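Local coordinates for phosphoenolpyruvate-protein phosphotransferase (Coxiella burnetii, PDB 3TRC) that is the GAF domain of a larger enzyme that probably transfers the phosphoryl group of phosphoenolpyruvate to a histidine of a protein, at residues 45-49 with 125-129; 14-18 with 154-158. One frame throughout, in Å; residues are numbered along the deposited sequence. Where two conformers were deposited one is given.

Contact 1 of 2, residues 45-49 with 125-129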
loop_
_atom_site.group_PDB
_atom_site.type_symbol
_atom_site.label_atom_id
_atom_site.label_comp_id
_atom_site.label_asym_id
_atom_site.label_seq_id
_atom_site.Cartn_x
_atom_site.Cartn_y
_atom_site.Cartn_z
ATOM N N LEU A 45 7.491 -14.634 -7.878
ATOM C CA LEU A 45 7.450 -13.325 -8.510
ATOM C C LEU A 45 8.355 -13.359 -9.731
ATOM O O LEU A 45 9.524 -13.726 -9.634
ATOM C CB LEU A 45 7.895 -12.246 -7.518
ATOM C CG LEU A 45 7.554 -10.800 -7.885
ATOM C CD1 LEU A 45 7.494 -9.932 -6.637
ATOM C CD2 LEU A 45 8.548 -10.247 -8.892
ATOM N N PHE A 46 7.786 -13.013 -10.883
ATOM C CA PHE A 46 8.514 -13.001 -12.141
ATOM C C PHE A 46 8.664 -11.567 -12.594
ATOM O O PHE A 46 7.760 -10.751 -12.400
ATOM C CB PHE A 46 7.739 -13.763 -13.221
ATOM C CG PHE A 46 7.653 -15.246 -12.987
ATOM C CD1 PHE A 46 6.655 -15.783 -12.196
ATOM C CD2 PHE A 46 8.567 -16.106 -13.584
ATOM C CE1 PHE A 46 6.568 -17.156 -11.992
ATOM C CE2 PHE A 46 8.495 -17.473 -13.380
ATOM C CZ PHE A 46 7.497 -18.002 -12.592
ATOM N N ILE A 47 9.795 -11.258 -13.210
ATOM C CA ILE A 47 9.985 -9.937 -13.792
ATOM C C ILE A 47 10.177 -10.065 -15.301
ATOM O O ILE A 47 10.832 -10.994 -15.775
ATOM C CB ILE A 47 11.170 -9.202 -13.136
ATOM C CG1 ILE A 47 10.859 -8.937 -11.658
ATOM C CG2 ILE A 47 11.446 -7.886 -13.844
ATOM C CD1 ILE A 47 11.838 -7.989 -10.990
ATOM N N CYS A 48 9.581 -9.141 -16.053
ATOM C CA CYS A 48 9.711 -9.155 -17.507
ATOM C C CYS A 48 11.132 -8.863 -17.965
ATOM O O CYS A 48 11.773 -7.924 -17.484
ATOM C CB CYS A 48 8.780 -8.122 -18.134
ATOM S SG CYS A 48 7.048 -8.456 -17.879
ATOM N N ASP A 49 11.606 -9.675 -18.906
ATOM C CA ASP A 49 12.869 -9.441 -19.603
ATOM C C ASP A 49 12.483 -9.140 -21.042
ATOM O O ASP A 49 12.389 -10.041 -21.871
ATOM C CB ASP A 49 13.751 -10.696 -19.529
ATOM C CG ASP A 49 15.121 -10.497 -20.158
ATOM O OD1 ASP A 49 15.356 -9.437 -20.775
ATOM O OD2 ASP A 49 15.962 -11.411 -20.038
ATOM N N GLU A 125 2.150 -0.208 -17.889
ATOM C CA GLU A 125 3.256 -1.017 -18.392
ATOM C C GLU A 125 3.430 -2.281 -17.550
ATOM O O GLU A 125 3.686 -2.191 -16.352
ATOM C CB GLU A 125 4.557 -0.212 -18.382
ATOM C CG GLU A 125 5.759 -0.965 -18.942
ATOM C CD GLU A 125 7.070 -0.211 -18.775
ATOM O OE1 GLU A 125 7.065 0.889 -18.180
ATOM O OE2 GLU A 125 8.113 -0.724 -19.238
ATOM N N LEU A 126 3.299 -3.449 -18.175
ATOM C CA LEU A 126 3.516 -4.720 -17.476
ATOM C C LEU A 126 4.981 -4.901 -17.097
ATOM O O LEU A 126 5.858 -4.882 -17.960
ATOM C CB LEU A 126 3.072 -5.903 -18.338
ATOM C CG LEU A 126 3.182 -7.270 -17.661
ATOM C CD1 LEU A 126 2.080 -7.418 -16.616
ATOM C CD2 LEU A 126 3.122 -8.404 -18.680
ATOM N N LEU A 127 5.243 -5.099 -15.806
ATOM C CA LEU A 127 6.614 -5.252 -15.326
ATOM C C LEU A 127 6.906 -6.667 -14.850
ATOM O O LEU A 127 8.065 -7.067 -14.741
ATOM C CB LEU A 127 6.887 -4.291 -14.168
ATOM C CG LEU A 127 6.751 -2.804 -14.479
ATOM C CD1 LEU A 127 7.193 -1.976 -13.278
ATOM C CD2 LEU A 127 7.559 -2.441 -15.721
ATOM N N GLY A 128 5.860 -7.410 -14.524
ATOM C CA GLY A 128 6.060 -8.750 -14.016
ATOM C C GLY A 128 4.761 -9.427 -13.665
ATOM O O GLY A 128 3.678 -8.934 -13.996
ATOM N N ILE A 129 4.875 -10.565 -12.989
ATOM C CA ILE A 129 3.717 -11.353 -12.592
ATOM C C ILE A 129 3.917 -11.911 -11.196
ATOM O O ILE A 129 4.995 -12.405 -10.864
ATOM C CB ILE A 129 3.499 -12.550 -13.528
ATOM C CG1 ILE A 129 3.590 -12.121 -14.995
ATOM C CG2 ILE A 129 2.160 -13.219 -13.222
ATOM C CD1 ILE A 129 2.359 -11.404 -15.501
#
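Two central strands of the antiparallel GAF-domain sheet pair here, 45-49 with 125-129, and the second carries a classic beta bulge. Phe46 and Ile129 form a hydrogen-bonded pair. Phe46 N gives a nearly straight bond to Ile129 O (2.9 Å), in the carbonyl plane. The return bond, Ile129 N to Phe46 O (3.0 Å), is more bent, with its donor tilted 34° from the Phe46 carbonyl plane. Ile47 and Gly128 follow as a non-hydrogen-bonded pair, and their CA atoms come within 4.1 Å. In the bulge, Leu127 and Gly128 both face Ile120 on strand 114-122. Cys48 N donates to Leu127 O (2.9 Å) from above the carbonyl plane, 41° out of it.

The side chains of Phe46 and Ile129 lie on one face of the sheet, where Phe46 touches Ile80 of helix 78-86. Their CB atoms are 4.4 Å apart, and Ile129 O sits at the edge of the Phe46 ring. Ile47 projects from the other face, and its CG2 rests 3.6 Å from Leu127 O. The CB of Cys48 is directed to the bulged strand, and SG lies beside its own backbone N, chi1 -64°. There SG meets Leu127 C at 3.5 Å and Leu126 CD2 at 4.0 Å.

Contact 2 of 2, residues 14-18 with 154-158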
loop_
_atom_site.group_PDB
_atom_site.type_symbol
_atom_site.label_atom_id
_atom_site.label_comp_id
_atom_site.label_asym_id
_atom_site.label_seq_id
_atom_site.Cartn_x
_atom_site.Cartn_y
_atom_site.Cartn_z
ATOM N N THR A 14 3.406 -3.779 3.996
ATOM C CA THR A 14 3.676 -2.500 3.343
ATOM C C THR A 14 4.832 -1.851 4.097
ATOM O O THR A 14 5.749 -1.287 3.499
ATOM C CB THR A 14 2.437 -1.577 3.350
ATOM O OG1 THR A 14 1.336 -2.250 2.719
ATOM C CG2 THR A 14 2.719 -0.285 2.594
ATOM N N GLN A 15 4.774 -1.965 5.421
ATOM C CA GLN A 15 5.837 -1.515 6.312
ATOM C C GLN A 15 7.165 -2.186 5.983
ATOM O O GLN A 15 8.184 -1.520 5.800
ATOM C CB GLN A 15 5.465 -1.843 7.758
ATOM C CG GLN A 15 6.463 -1.361 8.783
ATOM C CD GLN A 15 6.188 0.060 9.215
ATOM O OE1 GLN A 15 6.575 1.012 8.538
ATOM N NE2 GLN A 15 5.504 0.213 10.344
ATOM N N GLU A 16 7.150 -3.511 5.919
ATOM C CA GLU A 16 8.365 -4.276 5.667
ATOM C C GLU A 16 8.957 -4.024 4.276
ATOM O O GLU A 16 10.175 -3.957 4.123
ATOM C CB GLU A 16 8.121 -5.773 5.893
ATOM C CG GLU A 16 8.039 -6.184 7.361
ATOM C CD GLU A 16 7.903 -7.690 7.542
ATOM O OE1 GLU A 16 7.332 -8.353 6.651
ATOM O OE2 GLU A 16 8.372 -8.214 8.572
ATOM N N VAL A 17 8.101 -3.881 3.268
ATOM C CA VAL A 17 8.574 -3.596 1.915
ATOM C C VAL A 17 9.274 -2.243 1.848
ATOM O O VAL A 17 10.358 -2.123 1.283
ATOM C CB VAL A 17 7.436 -3.640 0.870
ATOM C CG1 VAL A 17 7.931 -3.124 -0.483
ATOM C CG2 VAL A 17 6.892 -5.054 0.737
ATOM N N ASN A 18 8.659 -1.222 2.434
ATOM C CA ASN A 18 9.267 0.103 2.398
ATOM C C ASN A 18 10.554 0.193 3.215
ATOM O O ASN A 18 11.392 1.052 2.961
ATOM C CB ASN A 18 8.263 1.183 2.807
ATOM C CG ASN A 18 7.317 1.543 1.681
ATOM O OD1 ASN A 18 7.557 1.199 0.523
ATOM N ND2 ASN A 18 6.241 2.246 2.010
ATOM N N HIS A 154 2.122 -1.952 -5.200
ATOM C CA HIS A 154 3.315 -1.573 -4.453
ATOM C C HIS A 154 4.544 -2.186 -5.122
ATOM O O HIS A 154 5.551 -1.516 -5.331
ATOM C CB HIS A 154 3.180 -2.065 -3.008
ATOM C CG HIS A 154 4.071 -1.367 -2.028
ATOM N ND1 HIS A 154 5.010 -0.426 -2.399
ATOM C CD2 HIS A 154 4.166 -1.478 -0.683
ATOM C CE1 HIS A 154 5.642 0.010 -1.325
ATOM N NE2 HIS A 154 5.150 -0.615 -0.268
ATOM N N LEU A 155 4.458 -3.472 -5.455
ATOM C CA LEU A 155 5.557 -4.163 -6.118
ATOM C C LEU A 155 5.923 -3.511 -7.448
ATOM O O LEU A 155 7.101 -3.407 -7.792
ATOM C CB LEU A 155 5.212 -5.636 -6.329
ATOM C CG LEU A 155 4.918 -6.403 -5.035
ATOM C CD1 LEU A 155 4.552 -7.841 -5.342
ATOM C CD2 LEU A 155 6.112 -6.341 -4.097
ATOM N N ALA A 156 4.915 -3.072 -8.196
ATOM C CA ALA A 156 5.158 -2.391 -9.466
ATOM C C ALA A 156 5.995 -1.135 -9.255
ATOM O O ALA A 156 6.947 -0.869 -9.997
ATOM C CB ALA A 156 3.838 -2.048 -10.155
ATOM N N ALA A 157 5.643 -0.359 -8.234
ATOM C CA ALA A 157 6.373 0.867 -7.935
ATOM C C ALA A 157 7.809 0.558 -7.540
ATOM O O ALA A 157 8.736 1.251 -7.947
ATOM C CB ALA A 157 5.676 1.652 -6.827
ATOM N N GLU A 158 7.990 -0.484 -6.740
ATOM C CA GLU A 158 9.324 -0.874 -6.300
ATOM C C GLU A 158 10.199 -1.332 -7.470
ATOM O O GLU A 158 11.369 -0.969 -7.562
ATOM C CB GLU A 158 9.231 -1.946 -5.213
ATOM C CG GLU A 158 8.482 -1.467 -3.963
ATOM C CD GLU A 158 9.214 -0.351 -3.232
ATOM O OE1 GLU A 158 10.423 -0.507 -2.984
ATOM O OE2 GLU A 158 8.588 0.685 -2.914
HETATM O O HOH W 1 11.483 -0.124 -0.432
#
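Helix segments 14-18 and 154-158 run parallel, 5° apart, with their axes 11.5 Å from each other. That wide spacing is bridged by side chains, chiefly His154. Its CG stands anti to the backbone N, chi1 -160°, and the ring reaches across to the N-terminal helix. Val17 comes from the opposite direction and lays CG1 over one face of the ring, 4.0 Å from the centroid. This is a CH-pi contact, offset toward the rim. The bent Glu158 chain sets its CG against the same methyl, Val17 CG1, at 3.9 Å. Thr14 CG2 approaches the imidazole obliquely, 3.8 Å from His154 NE2.

Asn18 meets the ring at its edge, with the amide plane turned 75° from the imidazole plane. Asn18 OD1 lies 2.9 Å from His154 CE1. It is also near NE2, but the angle there is poor for a hydrogen bond. A water donates to both Val17 O (2.9 Å) and Glu158 OE1 (2.8 Å), so a polar bridge lies beside the apolar packing.

Helix 23-37 flanks the pair: its Val30 touches Val17 and Leu155, and its Leu23 touches Glu158. Ile153 of the second subunit packs on Thr14 and Asn18. Across helix 142-164, Ala156 rests on Ile120 and Glu122 of strand 114-122.

Contact 1 holds the middle of the GAF sheet together. Contact 2 joins helix 142-164, which packs on one face of that sheet, to the N-terminal helix 3-19 on its far side. Their centres are about 15 Å apart. Helix 142-164 connects them directly: Leu127 CD1 lies 3.5 Å from Ala156 O, and Leu45 CD1 lies 3.8 Å from Leu155 CD1. This helix follows strand 125-134, and both strands of contact 1 fall, in sequence, between the helix segments of contact 2. The sodium ion belongs to the other side of the sheet. Tyr55, Gly76, Gly81 and Glu85 form its site, and the Leu126 side chain is about 5 Å from the ion. The second subunit packs on contact 2 but not contact 1.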